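Local atomic coordinates of glycerophosphodiester phosphodiesterase (Parabacteroides distasonis, PDB entry 3NO3), a protein that belongs to the glycerophosphodiester phosphodiesterase family, folds as a TIM barrel and holds a magnesium ion between acidic side chains. Residues E212-D215 against F220-T223; Y179-L182 against D187-K190. All coordinates share one frame; numbering follows the deposited sequence. Where two conformers were deposited one is given.

Interaction 1: E212-D215 against F220-T223; sequences EMID and FITT
Thr223 OG1, gripped by Val204 O, Leu225 N and Asp205 OD1, ties the end of the strand whose Ile221 packs against Met213 and Ile214 of helix 207-216 to the loops that follow strands 198-202 and 220-223. Strand 198-202, this helix and strand 220-223 form a beta-alpha-beta unit of the TIM barrel, with its two strands parallel neighbours. Between the two segments the contact is purely apolar, buried and small, about 98 Å². Ile221 points from the strand toward the helix and makes its closest contacts through CD1. With CG1 lying anti to the carbonyl carbon (chi1 -76°) and the branch extended beyond it, CD1 is carried up to the helix. Met213, modelled as selenomethionine, starts toward the strand but then bends away, which leaves its CB as the part that faces Ile221 CD1, at 4.4 Å. Ile214 instead swings its longer branch in from the flank, and the two isoleucine side chains run nearly perpendicular. Ile214 also touches Ile232 and Leu233 of helix 226-236, while Met213 and Ile221 both also touch Val201 on the adjacent strand. The tightest point is Ile214 CG1 to Ile221 CD1, at 3.7 Å.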
# COMPACT_ATOMS: atom_id res chain seq x y z
N GLU A 212 2.40 -10.72 18.20
CA GLU A 212 1.62 -11.87 17.70
C GLU A 212 1.88 -12.12 16.21
O GLU A 212 2.15 -13.25 15.78
CB GLU A 212 0.11 -11.67 17.94
CG GLU A 212 -0.82 -12.89 17.67
CD GLU A 212 -2.26 -12.60 18.09
OE1 GLU A 212 -2.48 -12.30 19.28
OE2 GLU A 212 -3.17 -12.68 17.27
N MSE A 213 1.82 -11.06 15.41
CA MSE A 213 2.04 -11.16 13.95
C MSE A 213 3.51 -11.48 13.57
O MSE A 213 3.75 -12.23 12.62
CB MSE A 213 1.54 -9.88 13.24
CG MSE A 213 0.04 -9.63 13.40
SE MSE A 213 -1.03 -11.02 12.63
CE MSE A 213 -1.50 -12.08 14.20
N ILE A 214 4.47 -10.92 14.31
CA ILE A 214 5.88 -11.21 14.11
C ILE A 214 6.15 -12.69 14.46
O ILE A 214 6.76 -13.39 13.65
CB ILE A 214 6.82 -10.28 14.92
CG1 ILE A 214 6.76 -8.85 14.42
CG2 ILE A 214 8.28 -10.74 14.81
CD1 ILE A 214 7.32 -7.85 15.42
N ASP A 215 5.62 -13.15 15.60
CA ASP A 215 5.65 -14.60 15.98
C ASP A 215 5.05 -15.52 14.92
O ASP A 215 5.61 -16.56 14.62
CB ASP A 215 4.90 -14.84 17.30
CG ASP A 215 5.64 -14.33 18.55
OD1 ASP A 215 6.88 -14.15 18.53
OD2 ASP A 215 4.95 -14.13 19.57
N PHE A 220 5.52 -8.77 6.19
CA PHE A 220 5.34 -7.32 6.40
C PHE A 220 4.26 -7.04 7.43
O PHE A 220 3.29 -7.78 7.54
CB PHE A 220 4.97 -6.63 5.09
CG PHE A 220 5.92 -6.91 3.95
CD1 PHE A 220 7.18 -6.38 3.95
CD2 PHE A 220 5.53 -7.70 2.84
CE1 PHE A 220 8.07 -6.64 2.89
CE2 PHE A 220 6.39 -7.94 1.80
CZ PHE A 220 7.66 -7.43 1.82
N ILE A 221 4.47 -5.97 8.20
CA ILE A 221 3.45 -5.37 9.04
C ILE A 221 3.17 -3.95 8.51
O ILE A 221 4.10 -3.15 8.40
CB ILE A 221 3.88 -5.30 10.48
CG1 ILE A 221 3.80 -6.69 11.16
CG2 ILE A 221 2.99 -4.33 11.27
CD1 ILE A 221 4.40 -6.65 12.60
N THR A 222 1.90 -3.66 8.21
CA THR A 222 1.42 -2.35 7.77
C THR A 222 0.84 -1.68 9.00
O THR A 222 -0.06 -2.22 9.64
CB THR A 222 0.38 -2.45 6.63
OG1 THR A 222 1.02 -2.99 5.48
CG2 THR A 222 -0.20 -1.05 6.26
N THR A 223 1.38 -0.52 9.36
CA THR A 223 1.07 0.08 10.66
C THR A 223 1.04 1.61 10.60
O THR A 223 1.77 2.21 9.81
CB THR A 223 2.13 -0.36 11.73
OG1 THR A 223 1.85 0.27 12.99
CG2 THR A 223 3.54 -0.01 11.28

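Interaction 2: Y179-L182 against D187-K190; sequences YKVL and DWVK
The indole of Trp188 receives Val181 CG1 obliquely at its six-membered ring, where the methyl sits 3.5 Å from Trp188 CZ3. The same Val181 CG1 is 4.0 Å from Trp188 CE3, so one methyl touches both ring atoms. The ring of His185, in the link between the helices, stacks with the indole. Trp188 leaves its backbone toward helix 179-184, and chi2 of -5° turns CD1 to the same side as CA, which leaves CE3 and CZ3 on the far side of the indole, next to the valine. On helix 179-184, Val181 has CG1 anti to the backbone N (chi1 176°), which is the branch that reaches the tryptophan.

In the TIM barrel, helices 179-184 and 188-194 together form the crossover from strand 174-178 to its parallel neighbour 198-202, joined by a short link that includes His185. After this connection the chain turns to one side, leaving Leu182 CA and Trp188 CA 6.8 Å apart. Leu182 uses both methyls against the second helix. Its CD2 lies 4.4 Å from Trp188 CB, beside the stem of the indole, while its CD1 meets Val189 CG2 at 4.2 Å, with the leucine laid athwart the valine. Leu182 and Val189 are buried, touching Val201 and Ser199 of strand 198-202 respectively, and Val189 also reaches Met216 of helix 207-216. Val181 and Trp188, by contrast, remain partly exposed. No hydrogen bond joins the two segments; within helix 179-184, Ser184 OG is hydrogen-bonded to Lys180 O, and His185 ND1 just after it makes a weak hydrogen bond with Val181 O.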
# COMPACT_ATOMS: atom_id res chain seq x y z
N TYR A 179 -5.78 -8.08 10.12
CA TYR A 179 -5.28 -8.98 11.15
C TYR A 179 -6.27 -10.05 11.62
O TYR A 179 -5.85 -11.17 11.89
CB TYR A 179 -4.66 -8.21 12.34
CG TYR A 179 -5.59 -7.35 13.15
CD1 TYR A 179 -6.32 -7.88 14.20
CD2 TYR A 179 -5.67 -5.97 12.92
CE1 TYR A 179 -7.16 -7.04 15.00
CE2 TYR A 179 -6.49 -5.15 13.70
CZ TYR A 179 -7.24 -5.70 14.72
OH TYR A 179 -8.06 -4.88 15.46
N LYS A 180 -7.56 -9.73 11.69
CA LYS A 180 -8.56 -10.72 12.13
C LYS A 180 -8.74 -11.88 11.19
O LYS A 180 -9.03 -13.01 11.65
CB LYS A 180 -9.90 -10.05 12.42
CG LYS A 180 -9.82 -9.14 13.64
CD LYS A 180 -11.18 -8.55 14.05
CE LYS A 180 -11.14 -8.00 15.48
NZ LYS A 180 -11.59 -6.60 15.47
N VAL A 181 -8.52 -11.63 9.90
CA VAL A 181 -8.52 -12.72 8.92
C VAL A 181 -7.38 -13.70 9.23
O VAL A 181 -7.61 -14.92 9.22
CB VAL A 181 -8.40 -12.20 7.46
CG1 VAL A 181 -8.29 -13.35 6.48
CG2 VAL A 181 -9.63 -11.29 7.10
N LEU A 182 -6.20 -13.19 9.54
CA LEU A 182 -5.05 -14.04 9.83
C LEU A 182 -5.18 -14.73 11.17
O LEU A 182 -4.77 -15.89 11.30
CB LEU A 182 -3.72 -13.28 9.70
CG LEU A 182 -3.46 -12.71 8.30
CD1 LEU A 182 -2.16 -12.01 8.26
CD2 LEU A 182 -3.53 -13.80 7.19
N ASP A 187 -3.18 -20.74 9.73
CA ASP A 187 -2.24 -21.43 8.82
C ASP A 187 -1.95 -20.71 7.52
O ASP A 187 -1.06 -21.15 6.78
CB ASP A 187 -2.71 -22.85 8.49
CG ASP A 187 -2.63 -23.81 9.69
OD1 ASP A 187 -2.22 -23.41 10.83
OD2 ASP A 187 -2.97 -24.99 9.46
N TRP A 188 -2.67 -19.63 7.20
CA TRP A 188 -2.43 -18.95 5.92
C TRP A 188 -1.03 -18.32 5.79
O TRP A 188 -0.47 -18.30 4.69
CB TRP A 188 -3.55 -17.96 5.63
CG TRP A 188 -4.83 -18.58 5.15
CD1 TRP A 188 -5.08 -19.91 4.86
CD2 TRP A 188 -6.01 -17.87 4.80
NE1 TRP A 188 -6.35 -20.05 4.38
CE2 TRP A 188 -6.95 -18.82 4.33
CE3 TRP A 188 -6.38 -16.52 4.85
CZ2 TRP A 188 -8.24 -18.47 3.92
CZ3 TRP A 188 -7.67 -16.17 4.43
CH2 TRP A 188 -8.58 -17.14 3.95
N VAL A 189 -0.43 -17.84 6.88
CA VAL A 189 0.92 -17.27 6.77
C VAL A 189 1.96 -18.33 6.34
O VAL A 189 2.72 -18.11 5.40
CB VAL A 189 1.31 -16.49 8.07
CG1 VAL A 189 2.76 -16.05 8.04
CG2 VAL A 189 0.42 -15.27 8.17
N LYS A 190 1.91 -19.49 6.99
CA LYS A 190 2.74 -20.64 6.64
C LYS A 190 2.49 -21.07 5.18
O LYS A 190 3.45 -21.30 4.44
CB LYS A 190 2.46 -21.80 7.61
CG LYS A 190 3.18 -23.14 7.27
CD LYS A 190 2.97 -24.23 8.37
CE LYS A 190 1.72 -25.12 8.14

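How the interactions relate
Interactions 1 and 2 lie in consecutive beta-alpha units on one side of the barrel, their centres about 11 Å apart and their nearest atoms about 5 Å apart without touching. Interaction 2 comes first along the chain, within the paired helices that lead from strand 174-178 to strand 198-202; interaction 1 follows, between helix 207-216 and strand 220-223. Strand 198-202 is common ground, and both contacts border Val201 and Val218. Their roles in the barrel differ: interaction 1 packs an outer helix onto a strand, whereas interaction 2 packs the two outer helices of the preceding crossover on each other.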